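PDB 4FBL: LipS lipolytic enzyme from Unidentified, which probably hydrolyses the ester bonds of lipids as a thermostable lipase of the alpha/beta hydrolase fold. Local coordinates for residues C[68-71]-C[72-76]; C[97-100]-C[101-105]; C[134-137]-C[138-142]; C[233-236]-C[237-240]. All coordinates share one frame; numbering follows the deposited sequence.

Interaction 1: C[68-71]-C[72-76]; sequences RFLA and EGFAR
With CG of Leu-70 anti to its backbone nitrogen (chi1 -158°) and CG of Phe-74 lying beside its own nitrogen instead (chi1 -58°), these two side chains, one helical turn apart, run side by side in the same direction. Leu-70 CG meets the ring at 3.7 Å from Phe-74 CE2, and the CD1 branch approaches Phe-74 CZ. The same ring turns one face to the backbone: Leu-70 O stands 3.4 Å above the plane of the Phe-74 ring, offset toward its rim, while also accepting from Phe-74 N at 3.1 Å. On the outer side, Arg-68 and Glu-72 are oppositely charged but too far apart for a salt bridge, with Arg-68 NH1 4.1 Å from Glu-72 OE2; Arg-68 NH2 is paired with Glu-43. A water donates to Phe-69 O (2.7 Å) and accepts from Arg-76 NH1, linking the exposed arginine to a carbonyl earlier in the same helix. Replacing Phe-74 with an alanine is likely to open a gap beside Leu-70, leaving its CG and CD1 without the ring. Helix 68-76 belongs to a beta-alpha-beta unit with strands 52-57 and 80-83. Large apolar residues suit its inward side because Leu-70 and Phe-74 pack against Leu-271, Leu-275 and Ile-278 of helix 267-279 and reach strand 147-151, while small Ala-71 and Ala-75 let it lie close to strands 45-47 and 80-83.

Interaction 2: C[97-100]-C[101-105]; sequences AAST and ASDWT
A capping box opens helix 101-118, with Thr-100 as the N-cap and Asp-103 as its partner three residues on. The bonds are reciprocal. Asp-103 N donates to Thr-100 OG1 at 3.2 Å in an almost straight bond (172°), and Thr-100 N donates to Asp-103 OD2 at 2.9 Å, approaching from above the carboxylate plane. Thr-100 OG1 can accept because it sits between the backbone nitrogen and the carbonyl carbon (chi1 69°), turned toward the first turn of the helix. A water donates to both Asp-103 OD2, at 2.7 Å, and Ala-98 O, carrying the link back into the preceding loop. Behind the box, Thr-100 O accepts from Trp-104 N (3.0 Å) and lies 3.3 Å above one face of the Trp-104 indole, offset toward the rim, while Trp-104 CZ2 meets Ser-99 CB at 3.9 Å. The broad indole suits this buried corner: its NE1 bonds to Thr-87 O, and its ring meets His-89. Ala-101 and Ser-102 are short enough to admit Phe-167 of the second subunit. This reciprocal pairing of N-cap and N3, each side chain accepting from the other's backbone N-H, is the capping box characteristic of helix N-termini, here with aspartate at N3.

Interaction 3: C[134-137]-C[138-142]; sequences TVWA and AGQFP
Gln-140 folds over the indole of Trp-136, one helical turn earlier. Its CB lies over the indole face, 4.2 Å from the centroid of the five-membered ring and 20° off the normal, a CH-pi contact. CG, anti to the backbone nitrogen (chi1 176°), continues along the ring to 3.8 Å from Trp-136 CZ2. The chain then bends at chi2, and a water bridges the two polar ends, donating to Gln-140 OE1 at 2.5 Å and accepting from Trp-136 NE1 at 3.1 Å in the plane of the indole. NE2 hydrogen-bonds to Ala-164 O of the second subunit. A glutamine suits the place, with methylenes for the ring and an amide for water and neighbour. Phe-141 turns its edge toward the face of Trp-136 in an offset edge-to-face pair, the planes at 87° and Phe-141 CE2 4.0 Å from Trp-136 CH2. Exchanging Trp-136 for an alanine would probably leave the Phe-141 edge and the Gln-140 methylenes without a face to rest on and the bridging water without its indole donor. Trp-136 packs on Ile-108 and Val-109 of helix 101-118 and on Val-209 and Leu-213 of helix 200-213, while Thr-134 and Ala-137 rest on Met-124 of strand 121-127.

Interaction 4: C[233-236]-C[237-240]; sequences PPHN and GELI
His-235 and Glu-238 cross at about a right angle on the outer side of the first turn of helix 235-243, the imidazole and carboxylate planes 70° apart. The glutamate comes to the ring at its edge: Glu-238 OE2 lies near the imidazole plane, 3.5 Å from His-235 CD2, so a carbon rather than a ring nitrogen faces the oxygen. To meet there, the His-235 ring swings anti to its backbone nitrogen (chi1 172°), and Glu-238, with CG beside its own nitrogen (chi1 -66°), stretches out beyond CG. Both residues can keep their polar ends near solvent here, while the Glu-238 side chain packs on Leu-251 and Trp-253 of strand 249-254.

On the inner side Ile-240 leans back over the preceding turn, its CG1 3.3 Å from Asn-236 O, the same oxygen that accepts from Ile-240 N at 3.1 Å. This branched residue packs on Ile-223 of strand 221-226, so the helix touches both strands of its beta-alpha-beta unit. Leu-239 N donates to His-235 O at 3.0 Å, and Gly-237 N to Pro-234 O at 2.9 Å, the latter from above the carbonyl plane. Pro-234 suits the start of a helix, where its missing N-H costs no bond. With His-235 NE2 and Glu-238 OE2 4.6 Å apart, any attraction would depend on whether the imidazole is protonated and is probably modest, while the hydrogen bonds across this turn all run between backbone atoms.

Overall arrangement
All four contacts are local to helices around the central sheet of the alpha/beta hydrolase fold. Interaction 3 is the most buried, resting on aromatic packing, whereas interactions 1, 2 and 4 are partly buried. Interactions 1, 3 and 4 each lie in the helix of a beta-alpha-beta unit; 1 and 4 set apolar residues toward the sheet and charged or polar ones outward. Interaction 2 instead relies on side-chain-to-backbone bonds at a helix start. Interactions 2 and 3 touch directly, Thr-105 CB lying 3.8 Å from Trp-136 CH2, and both meet Phe-167 of the second subunit. Interaction 1 lies apart from the other three, its nearest atoms about 10 Å from those of interaction 3.

Interaction 1: C[68-71]-C[72-76]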
ATOM      1  N   ARG C  68      13.462 -18.040 -15.771  1.00 25.25           N
ATOM      2  CA  ARG C  68      14.250 -18.417 -16.959  1.00 25.14           C
ATOM      3  C   ARG C  68      13.634 -19.563 -17.813  1.00 25.54           C
ATOM      4  O   ARG C  68      13.490 -19.430 -19.037  1.00 25.92           O
ATOM      5  CB  ARG C  68      15.699 -18.734 -16.536  1.00 26.46           C
ATOM      6  CG  ARG C  68      16.712 -18.565 -17.704  1.00 33.14           C
ATOM      7  CD  ARG C  68      18.212 -18.521 -17.247  1.00 37.82           C
ATOM      8  NE  ARG C  68      18.643 -17.106 -17.172  1.00 45.33           N
ATOM      9  CZ  ARG C  68      18.625 -16.253 -18.214  1.00 51.18           C
ATOM     10  NH1 ARG C  68      18.203 -16.673 -19.418  1.00 54.07           N
ATOM     11  NH2 ARG C  68      19.043 -14.989 -18.092  1.00 50.50           N
ATOM     12  N   PHE C  69      13.202 -20.632 -17.178  1.00 26.41           N
ATOM     13  CA  PHE C  69      12.470 -21.729 -17.843  1.00 28.41           C
ATOM     14  C   PHE C  69      11.274 -21.217 -18.689  1.00 30.44           C
ATOM     15  O   PHE C  69      11.035 -21.706 -19.831  1.00 29.43           O
ATOM     16  CB  PHE C  69      12.039 -22.833 -16.876  1.00 26.44           C
ATOM     17  CG  PHE C  69      11.221 -23.958 -17.527  1.00 32.40           C
ATOM     18  CD1 PHE C  69      11.855 -25.074 -18.145  1.00 34.55           C
ATOM     19  CD2 PHE C  69       9.827 -23.919 -17.535  1.00 31.51           C
ATOM     20  CE1 PHE C  69      11.072 -26.119 -18.795  1.00 32.13           C
ATOM     21  CE2 PHE C  69       9.053 -24.915 -18.176  1.00 34.10           C
ATOM     22  CZ  PHE C  69       9.694 -26.059 -18.792  1.00 33.44           C
ATOM     23  N   LEU C  70      10.520 -20.242 -18.166  1.00 28.55           N
ATOM     24  CA  LEU C  70       9.363 -19.783 -18.835  1.00 26.71           C
ATOM     25  C   LEU C  70       9.747 -18.910 -19.972  1.00 26.49           C
ATOM     26  O   LEU C  70       9.163 -18.994 -21.062  1.00 26.02           O
ATOM     27  CB  LEU C  70       8.508 -18.975 -17.842  1.00 26.11           C
ATOM     28  CG  LEU C  70       7.043 -18.755 -18.048  1.00 28.45           C
ATOM     29  CD1 LEU C  70       6.350 -20.038 -18.503  1.00 30.30           C
ATOM     30  CD2 LEU C  70       6.407 -18.234 -16.698  1.00 24.03           C
ATOM     31  N   ALA C  71      10.700 -18.024 -19.689  1.00 23.95           N
ATOM     32  CA  ALA C  71      11.117 -17.033 -20.616  1.00 23.66           C
ATOM     33  C   ALA C  71      11.760 -17.702 -21.826  1.00 24.41           C
ATOM     34  O   ALA C  71      11.540 -17.238 -22.945  1.00 23.88           O
ATOM     35  CB  ALA C  71      12.176 -16.123 -19.979  1.00 21.87           C
ATOM     36  N   GLU C  72      12.633 -18.688 -21.590  1.00 23.86           N
ATOM     37  CA  GLU C  72      13.274 -19.419 -22.717  1.00 27.25           C
ATOM     38  C   GLU C  72      12.218 -20.128 -23.567  1.00 25.80           C
ATOM     39  O   GLU C  72      12.321 -20.121 -24.790  1.00 26.22           O
ATOM     40  CB  GLU C  72      14.137 -20.584 -22.241  1.00 28.15           C
ATOM     41  CG  GLU C  72      15.010 -20.336 -21.103  1.00 35.83           C
ATOM     42  CD  GLU C  72      16.381 -19.969 -21.539  1.00 46.19           C
ATOM     43  OE1 GLU C  72      16.437 -19.188 -22.525  1.00 51.34           O
ATOM     44  OE2 GLU C  72      17.360 -20.431 -20.876  1.00 43.93           O
ATOM     45  N   GLY C  73      11.284 -20.824 -22.907  1.00 24.55           N
ATOM     46  CA  GLY C  73      10.120 -21.326 -23.601  1.00 25.04           C
ATOM     47  C   GLY C  73       9.440 -20.364 -24.566  1.00 25.95           C
ATOM     48  O   GLY C  73       9.188 -20.756 -25.697  1.00 27.00           O
ATOM     49  N   PHE C  74       9.105 -19.120 -24.153  1.00 24.38           N
ATOM     50  CA  PHE C  74       8.496 -18.182 -25.053  1.00 23.52           C
ATOM     51  C   PHE C  74       9.486 -17.788 -26.153  1.00 24.51           C
ATOM     52  O   PHE C  74       9.060 -17.512 -27.265  1.00 23.48           O
ATOM     53  CB  PHE C  74       8.057 -16.842 -24.347  1.00 23.01           C
ATOM     54  CG  PHE C  74       7.076 -17.015 -23.191  1.00 23.61           C
ATOM     55  CD1 PHE C  74       5.956 -17.883 -23.306  1.00 17.48           C
ATOM     56  CD2 PHE C  74       7.279 -16.283 -21.984  1.00 19.78           C
ATOM     57  CE1 PHE C  74       5.060 -18.044 -22.271  1.00 21.36           C
ATOM     58  CE2 PHE C  74       6.388 -16.438 -20.893  1.00 21.88           C
ATOM     59  CZ  PHE C  74       5.214 -17.318 -21.049  1.00 19.05           C
ATOM     60  N   ALA C  75      10.767 -17.602 -25.821  1.00 24.38           N
ATOM     61  CA  ALA C  75      11.737 -17.278 -26.890  1.00 26.98           C
ATOM     62  C   ALA C  75      11.907 -18.437 -27.954  1.00 28.52           C
ATOM     63  O   ALA C  75      11.907 -18.150 -29.158  1.00 28.34           O
ATOM     64  CB  ALA C  75      13.076 -16.809 -26.374  1.00 25.18           C
ATOM     65  N   ARG C  76      12.004 -19.694 -27.520  1.00 30.82           N
ATOM     66  CA  ARG C  76      12.011 -20.811 -28.481  1.00 33.75           C
ATOM     67  C   ARG C  76      10.756 -20.887 -29.305  1.00 34.89           C
ATOM     68  O   ARG C  76      10.799 -21.422 -30.397  1.00 35.72           O
ATOM     69  CB  ARG C  76      12.159 -22.138 -27.820  1.00 34.28           C
ATOM     70  CG  ARG C  76      13.410 -22.230 -27.136  1.00 36.31           C
ATOM     71  CD  ARG C  76      13.621 -23.623 -26.809  1.00 41.82           C
ATOM     72  NE  ARG C  76      14.774 -23.527 -25.964  1.00 46.15           N
ATOM     73  CZ  ARG C  76      14.716 -23.593 -24.644  1.00 48.07           C
ATOM     74  NH1 ARG C  76      13.545 -23.828 -24.012  1.00 41.56           N
ATOM     75  NH2 ARG C  76      15.850 -23.443 -23.983  1.00 45.79           N
TER
HETATM   76  O   HOH W   1      12.016 -23.708 -21.333  1.00 30.06           O

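Interaction 2: C[97-100]-C[101-105]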
ATOM      1  N   ALA C  97      17.896  -2.623  -0.501  1.00 25.84           N
ATOM      2  CA  ALA C  97      17.447  -1.783   0.638  1.00 25.73           C
ATOM      3  C   ALA C  97      17.251  -0.370   0.175  1.00 24.26           C
ATOM      4  O   ALA C  97      16.427   0.350   0.745  1.00 24.77           O
ATOM      5  CB  ALA C  97      18.530  -1.830   1.838  1.00 24.22           C
ATOM      6  N   ALA C  98      18.044   0.067  -0.813  1.00 25.11           N
ATOM      7  CA  ALA C  98      17.942   1.430  -1.355  1.00 25.83           C
ATOM      8  C   ALA C  98      16.958   1.585  -2.577  1.00 25.65           C
ATOM      9  O   ALA C  98      16.839   2.663  -3.143  1.00 25.94           O
ATOM     10  CB  ALA C  98      19.375   2.002  -1.723  1.00 23.57           C
ATOM     11  N   SER C  99      16.216   0.528  -2.921  1.00 24.70           N
ATOM     12  CA  SER C  99      15.404   0.481  -4.141  1.00 24.39           C
ATOM     13  C   SER C  99      13.950   0.614  -3.753  1.00 23.74           C
ATOM     14  O   SER C  99      13.549   0.206  -2.654  1.00 22.05           O
ATOM     15  CB  SER C  99      15.624  -0.881  -4.833  1.00 24.32           C
ATOM     16  OG  SER C  99      16.986  -1.022  -5.241  1.00 26.43           O
ATOM     17  N   THR C 100      13.166   1.224  -4.631  1.00 22.63           N
ATOM     18  CA  THR C 100      11.806   1.500  -4.295  1.00 21.57           C
ATOM     19  C   THR C 100      10.750   0.949  -5.323  1.00 21.57           C
ATOM     20  O   THR C 100      11.098   0.557  -6.478  1.00 21.35           O
ATOM     21  CB  THR C 100      11.649   3.024  -4.210  1.00 21.33           C
ATOM     22  OG1 THR C 100      11.764   3.563  -5.516  1.00 20.77           O
ATOM     23  CG2 THR C 100      12.742   3.742  -3.344  1.00 22.21           C
ATOM     24  N   ALA C 101       9.467   1.069  -4.958  1.00 20.13           N
ATOM     25  CA  ALA C 101       8.390   0.838  -5.915  1.00 19.16           C
ATOM     26  C   ALA C 101       8.398   1.796  -7.126  1.00 20.15           C
ATOM     27  O   ALA C 101       7.966   1.348  -8.208  1.00 19.43           O
ATOM     28  CB  ALA C 101       7.021   0.794  -5.247  1.00 17.63           C
ATOM     29  N   SER C 102       8.844   3.064  -6.992  1.00 18.42           N
ATOM     30  CA  SER C 102       9.048   3.893  -8.174  1.00 19.65           C
ATOM     31  C   SER C 102      10.083   3.273  -9.125  1.00 18.00           C
ATOM     32  O   SER C 102       9.898   3.304 -10.358  1.00 20.85           O
ATOM     33  CB  SER C 102       9.438   5.365  -7.829  1.00 19.34           C
ATOM     34  OG  SER C 102       8.366   5.859  -7.003  1.00 23.61           O
ATOM     35  N   ASP C 103      11.195   2.803  -8.596  1.00 18.85           N
ATOM     36  CA  ASP C 103      12.180   2.083  -9.401  1.00 19.83           C
ATOM     37  C   ASP C 103      11.510   0.908 -10.128  1.00 20.17           C
ATOM     38  O   ASP C 103      11.724   0.750 -11.298  1.00 19.70           O
ATOM     39  CB  ASP C 103      13.307   1.494  -8.523  1.00 21.12           C
ATOM     40  CG  ASP C 103      14.181   2.606  -7.823  1.00 24.24           C
ATOM     41  OD1 ASP C 103      14.283   3.713  -8.327  1.00 27.59           O
ATOM     42  OD2 ASP C 103      14.758   2.385  -6.761  1.00 25.06           O
ATOM     43  N   TRP C 104      10.763   0.056  -9.442  1.00 17.81           N
ATOM     44  CA  TRP C 104      10.316  -1.176 -10.061  1.00 19.40           C
ATOM     45  C   TRP C 104       9.240  -0.967 -11.104  1.00 19.56           C
ATOM     46  O   TRP C 104       9.166  -1.701 -12.087  1.00 19.63           O
ATOM     47  CB  TRP C 104       9.864  -2.251  -9.038  1.00 16.23           C
ATOM     48  CG  TRP C 104      11.011  -2.544  -8.055  1.00 20.00           C
ATOM     49  CD1 TRP C 104      12.352  -2.477  -8.319  1.00 18.93           C
ATOM     50  CD2 TRP C 104      10.898  -2.811  -6.636  1.00 17.02           C
ATOM     51  NE1 TRP C 104      13.104  -2.731  -7.182  1.00 17.18           N
ATOM     52  CE2 TRP C 104      12.237  -2.926  -6.127  1.00 17.74           C
ATOM     53  CE3 TRP C 104       9.802  -2.906  -5.753  1.00 15.59           C
ATOM     54  CZ2 TRP C 104      12.519  -3.175  -4.781  1.00 14.11           C
ATOM     55  CZ3 TRP C 104      10.072  -3.167  -4.357  1.00 15.21           C
ATOM     56  CH2 TRP C 104      11.426  -3.340  -3.914  1.00 14.51           C
ATOM     57  N   THR C 105       8.375  -0.004 -10.878  1.00 18.46           N
ATOM     58  CA  THR C 105       7.357   0.279 -11.891  1.00 18.21           C
ATOM     59  C   THR C 105       8.050   0.945 -13.109  1.00 18.17           C
ATOM     60  O   THR C 105       7.642   0.733 -14.277  1.00 16.95           O
ATOM     61  CB  THR C 105       6.213   1.177 -11.343  1.00 17.73           C
ATOM     62  OG1 THR C 105       6.733   2.291 -10.573  1.00 18.76           O
ATOM     63  CG2 THR C 105       5.253   0.359 -10.509  1.00 17.27           C
TER
HETATM   64  O   HOH W   2      16.284   4.228  -5.408  1.00 41.08           O

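Interaction 3: C[134-137]-C[138-142]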
ATOM      1  N   THR C 134       2.196  -7.189 -13.036  1.00 16.95           N
ATOM      2  CA  THR C 134       1.496  -7.570 -14.245  1.00 15.97           C
ATOM      3  C   THR C 134       0.060  -6.954 -14.131  1.00 17.73           C
ATOM      4  O   THR C 134      -0.428  -6.293 -15.083  1.00 17.87           O
ATOM      5  CB  THR C 134       1.419  -9.102 -14.324  1.00 16.54           C
ATOM      6  OG1 THR C 134       2.723  -9.631 -14.526  1.00 14.35           O
ATOM      7  CG2 THR C 134       0.525  -9.593 -15.441  1.00 13.34           C
ATOM      8  N   VAL C 135      -0.595  -7.151 -12.971  1.00 16.28           N
ATOM      9  CA  VAL C 135      -1.905  -6.543 -12.701  1.00 17.53           C
ATOM     10  C   VAL C 135      -1.779  -5.030 -12.723  1.00 15.55           C
ATOM     11  O   VAL C 135      -2.606  -4.378 -13.303  1.00 18.25           O
ATOM     12  CB  VAL C 135      -2.517  -7.003 -11.400  1.00 15.32           C
ATOM     13  CG1 VAL C 135      -3.845  -6.191 -11.110  1.00 19.15           C
ATOM     14  CG2 VAL C 135      -2.850  -8.485 -11.492  1.00 16.16           C
ATOM     15  N   TRP C 136      -0.738  -4.467 -12.139  1.00 15.64           N
ATOM     16  CA  TRP C 136      -0.586  -3.021 -12.142  1.00 18.38           C
ATOM     17  C   TRP C 136      -0.470  -2.523 -13.569  1.00 19.88           C
ATOM     18  O   TRP C 136      -1.072  -1.462 -13.901  1.00 20.31           O
ATOM     19  CB  TRP C 136       0.671  -2.566 -11.339  1.00 17.89           C
ATOM     20  CG  TRP C 136       1.000  -1.156 -11.575  1.00 19.00           C
ATOM     21  CD1 TRP C 136       0.458  -0.023 -10.932  1.00 19.60           C
ATOM     22  CD2 TRP C 136       1.975  -0.656 -12.499  1.00 18.70           C
ATOM     23  NE1 TRP C 136       1.002   1.129 -11.463  1.00 21.60           N
ATOM     24  CE2 TRP C 136       1.948   0.784 -12.409  1.00 21.77           C
ATOM     25  CE3 TRP C 136       2.870  -1.276 -13.381  1.00 18.80           C
ATOM     26  CZ2 TRP C 136       2.759   1.621 -13.222  1.00 16.43           C
ATOM     27  CZ3 TRP C 136       3.681  -0.446 -14.189  1.00 17.68           C
ATOM     28  CH2 TRP C 136       3.627   1.000 -14.083  1.00 19.92           C
ATOM     29  N   ALA C 137       0.331  -3.198 -14.417  1.00 18.48           N
ATOM     30  CA  ALA C 137       0.533  -2.574 -15.764  1.00 17.38           C
ATOM     31  C   ALA C 137      -0.743  -2.701 -16.653  1.00 17.58           C
ATOM     32  O   ALA C 137      -1.041  -1.772 -17.400  1.00 19.18           O
ATOM     33  CB  ALA C 137       1.750  -3.206 -16.498  1.00 18.22           C
ATOM     34  N   ALA C 138      -1.502  -3.790 -16.537  1.00 15.40           N
ATOM     35  CA  ALA C 138      -2.730  -3.967 -17.278  1.00 19.13           C
ATOM     36  C   ALA C 138      -3.863  -2.992 -16.821  1.00 20.62           C
ATOM     37  O   ALA C 138      -4.761  -2.675 -17.631  1.00 22.41           O
ATOM     38  CB  ALA C 138      -3.235  -5.435 -17.201  1.00 17.97           C
ATOM     39  N   GLY C 139      -3.810  -2.541 -15.546  1.00 19.99           N
ATOM     40  CA  GLY C 139      -4.755  -1.535 -14.988  1.00 20.15           C
ATOM     41  C   GLY C 139      -4.322  -0.098 -15.295  1.00 20.66           C
ATOM     42  O   GLY C 139      -5.154   0.823 -15.535  1.00 21.16           O
ATOM     43  N   GLN C 140      -3.022   0.085 -15.349  1.00 19.16           N
ATOM     44  CA  GLN C 140      -2.398   1.400 -15.534  1.00 20.17           C
ATOM     45  C   GLN C 140      -2.462   1.808 -16.998  1.00 21.55           C
ATOM     46  O   GLN C 140      -2.648   3.040 -17.288  1.00 20.18           O
ATOM     47  CB  GLN C 140      -0.941   1.394 -15.114  1.00 18.85           C
ATOM     48  CG  GLN C 140      -0.204   2.674 -15.355  1.00 23.12           C
ATOM     49  CD  GLN C 140      -0.751   3.856 -14.438  1.00 31.67           C
ATOM     50  OE1 GLN C 140      -0.417   3.945 -13.289  1.00 28.40           O
ATOM     51  NE2 GLN C 140      -1.592   4.714 -14.983  1.00 27.68           N
ATOM     52  N   PHE C 141      -2.344   0.808 -17.897  1.00 19.64           N
ATOM     53  CA  PHE C 141      -2.341   1.037 -19.391  1.00 20.70           C
ATOM     54  C   PHE C 141      -3.358   0.064 -19.962  1.00 20.22           C
ATOM     55  O   PHE C 141      -2.998  -0.994 -20.486  1.00 20.61           O
ATOM     56  CB  PHE C 141      -0.993   0.689 -19.945  1.00 18.68           C
ATOM     57  CG  PHE C 141       0.141   1.466 -19.287  1.00 24.26           C
ATOM     58  CD1 PHE C 141       0.407   2.825 -19.647  1.00 25.03           C
ATOM     59  CD2 PHE C 141       0.922   0.863 -18.278  1.00 18.47           C
ATOM     60  CE1 PHE C 141       1.477   3.545 -18.994  1.00 25.47           C
ATOM     61  CE2 PHE C 141       2.005   1.534 -17.657  1.00 22.53           C
ATOM     62  CZ  PHE C 141       2.289   2.876 -17.998  1.00 22.85           C
ATOM     63  N   PRO C 142      -4.632   0.368 -19.785  1.00 21.26           N
ATOM     64  CA  PRO C 142      -5.654  -0.625 -20.004  1.00 23.03           C
ATOM     65  C   PRO C 142      -5.843  -1.109 -21.442  1.00 24.89           C
ATOM     66  O   PRO C 142      -6.478  -2.092 -21.622  1.00 25.06           O
ATOM     67  CB  PRO C 142      -6.953   0.105 -19.560  1.00 25.02           C
ATOM     68  CG  PRO C 142      -6.543   1.321 -18.879  1.00 22.74           C
ATOM     69  CD  PRO C 142      -5.212   1.679 -19.444  1.00 22.63           C
TER
HETATM   70  O   HOH W   3      -0.192   3.865 -10.793  1.00 20.16           O

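Interaction 4: C[233-236]-C[237-240]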
ATOM      1  N   PRO C 233      -0.852 -15.695   0.093  1.00 24.49           N
ATOM      2  CA  PRO C 233      -2.120 -16.363   0.214  1.00 24.86           C
ATOM      3  C   PRO C 233      -2.829 -16.709  -1.125  1.00 26.39           C
ATOM      4  O   PRO C 233      -2.956 -15.860  -1.992  1.00 24.96           O
ATOM      5  CB  PRO C 233      -2.977 -15.385   1.073  1.00 26.41           C
ATOM      6  CG  PRO C 233      -1.938 -14.637   1.951  1.00 23.93           C
ATOM      7  CD  PRO C 233      -0.745 -14.479   0.950  1.00 25.20           C
ATOM      8  N   PRO C 234      -3.295 -17.973  -1.260  1.00 27.37           N
ATOM      9  CA  PRO C 234      -3.868 -18.499  -2.465  1.00 27.49           C
ATOM     10  C   PRO C 234      -5.143 -17.768  -2.868  1.00 29.10           C
ATOM     11  O   PRO C 234      -5.530 -17.692  -4.085  1.00 28.37           O
ATOM     12  CB  PRO C 234      -4.198 -19.935  -2.063  1.00 27.38           C
ATOM     13  CG  PRO C 234      -3.031 -20.339  -1.185  1.00 27.93           C
ATOM     14  CD  PRO C 234      -2.966 -19.057  -0.295  1.00 27.38           C
ATOM     15  N   HIS C 235      -5.823 -17.253  -1.856  1.00 28.28           N
ATOM     16  CA  HIS C 235      -7.025 -16.512  -2.078  1.00 28.63           C
ATOM     17  C   HIS C 235      -6.750 -15.266  -2.993  1.00 26.97           C
ATOM     18  O   HIS C 235      -7.670 -14.691  -3.548  1.00 25.76           O
ATOM     19  CB  HIS C 235      -7.587 -16.114  -0.695  1.00 31.97           C
ATOM     20  CG  HIS C 235      -8.734 -15.192  -0.787  1.00 35.36           C
ATOM     21  ND1 HIS C 235      -8.623 -13.842  -0.501  1.00 41.27           N
ATOM     22  CD2 HIS C 235     -10.014 -15.404  -1.203  1.00 42.15           C
ATOM     23  CE1 HIS C 235      -9.801 -13.265  -0.707  1.00 41.18           C
ATOM     24  NE2 HIS C 235     -10.657 -14.185  -1.148  1.00 41.61           N
ATOM     25  N   ASN C 236      -5.477 -14.855  -3.105  1.00 25.63           N
ATOM     26  CA  ASN C 236      -5.099 -13.836  -4.097  1.00 25.62           C
ATOM     27  C   ASN C 236      -5.635 -14.142  -5.509  1.00 24.13           C
ATOM     28  O   ASN C 236      -6.092 -13.223  -6.160  1.00 25.65           O
ATOM     29  CB  ASN C 236      -3.605 -13.561  -4.121  1.00 24.48           C
ATOM     30  CG  ASN C 236      -3.171 -12.567  -3.044  1.00 27.68           C
ATOM     31  OD1 ASN C 236      -2.758 -12.931  -1.938  1.00 26.75           O
ATOM     32  ND2 ASN C 236      -3.259 -11.322  -3.369  1.00 19.47           N
ATOM     33  N   GLY C 237      -5.662 -15.408  -5.940  1.00 23.84           N
ATOM     34  CA  GLY C 237      -6.186 -15.743  -7.282  1.00 23.36           C
ATOM     35  C   GLY C 237      -7.677 -15.430  -7.389  1.00 24.69           C
ATOM     36  O   GLY C 237      -8.156 -14.922  -8.442  1.00 23.13           O
ATOM     37  N   GLU C 238      -8.444 -15.724  -6.310  1.00 25.83           N
ATOM     38  CA  GLU C 238      -9.905 -15.425  -6.306  1.00 28.26           C
ATOM     39  C   GLU C 238     -10.182 -13.932  -6.328  1.00 27.34           C
ATOM     40  O   GLU C 238     -11.061 -13.463  -7.055  1.00 27.89           O
ATOM     41  CB  GLU C 238     -10.634 -16.142  -5.141  1.00 29.59           C
ATOM     42  CG  GLU C 238     -10.577 -17.680  -5.373  1.00 35.07           C
ATOM     43  CD  GLU C 238     -10.868 -18.550  -4.150  1.00 47.80           C
ATOM     44  OE1 GLU C 238     -11.708 -19.476  -4.334  1.00 55.32           O
ATOM     45  OE2 GLU C 238     -10.248 -18.364  -3.055  1.00 48.23           O
ATOM     46  N   LEU C 239      -9.365 -13.215  -5.564  1.00 26.35           N
ATOM     47  CA  LEU C 239      -9.410 -11.792  -5.449  1.00 26.62           C
ATOM     48  C   LEU C 239      -9.306 -11.151  -6.837  1.00 26.68           C
ATOM     49  O   LEU C 239     -10.132 -10.300  -7.226  1.00 24.65           O
ATOM     50  CB  LEU C 239      -8.175 -11.355  -4.615  1.00 26.28           C
ATOM     51  CG  LEU C 239      -8.126 -10.145  -3.664  1.00 32.32           C
ATOM     52  CD1 LEU C 239      -7.018  -9.113  -3.897  1.00 31.38           C
ATOM     53  CD2 LEU C 239      -9.550  -9.458  -3.298  1.00 33.01           C
ATOM     54  N   ILE C 240      -8.257 -11.549  -7.578  1.00 23.68           N
ATOM     55  CA  ILE C 240      -8.109 -11.104  -8.950  1.00 21.96           C
ATOM     56  C   ILE C 240      -9.270 -11.558  -9.858  1.00 24.07           C
ATOM     57  O   ILE C 240      -9.817 -10.773 -10.637  1.00 24.44           O
ATOM     58  CB  ILE C 240      -6.750 -11.607  -9.512  1.00 21.52           C
ATOM     59  CG1 ILE C 240      -5.629 -11.038  -8.598  1.00 17.89           C
ATOM     60  CG2 ILE C 240      -6.559 -11.177 -10.996  1.00 18.04           C
ATOM     61  CD1 ILE C 240      -4.267 -11.683  -8.828  1.00 27.35           C
TER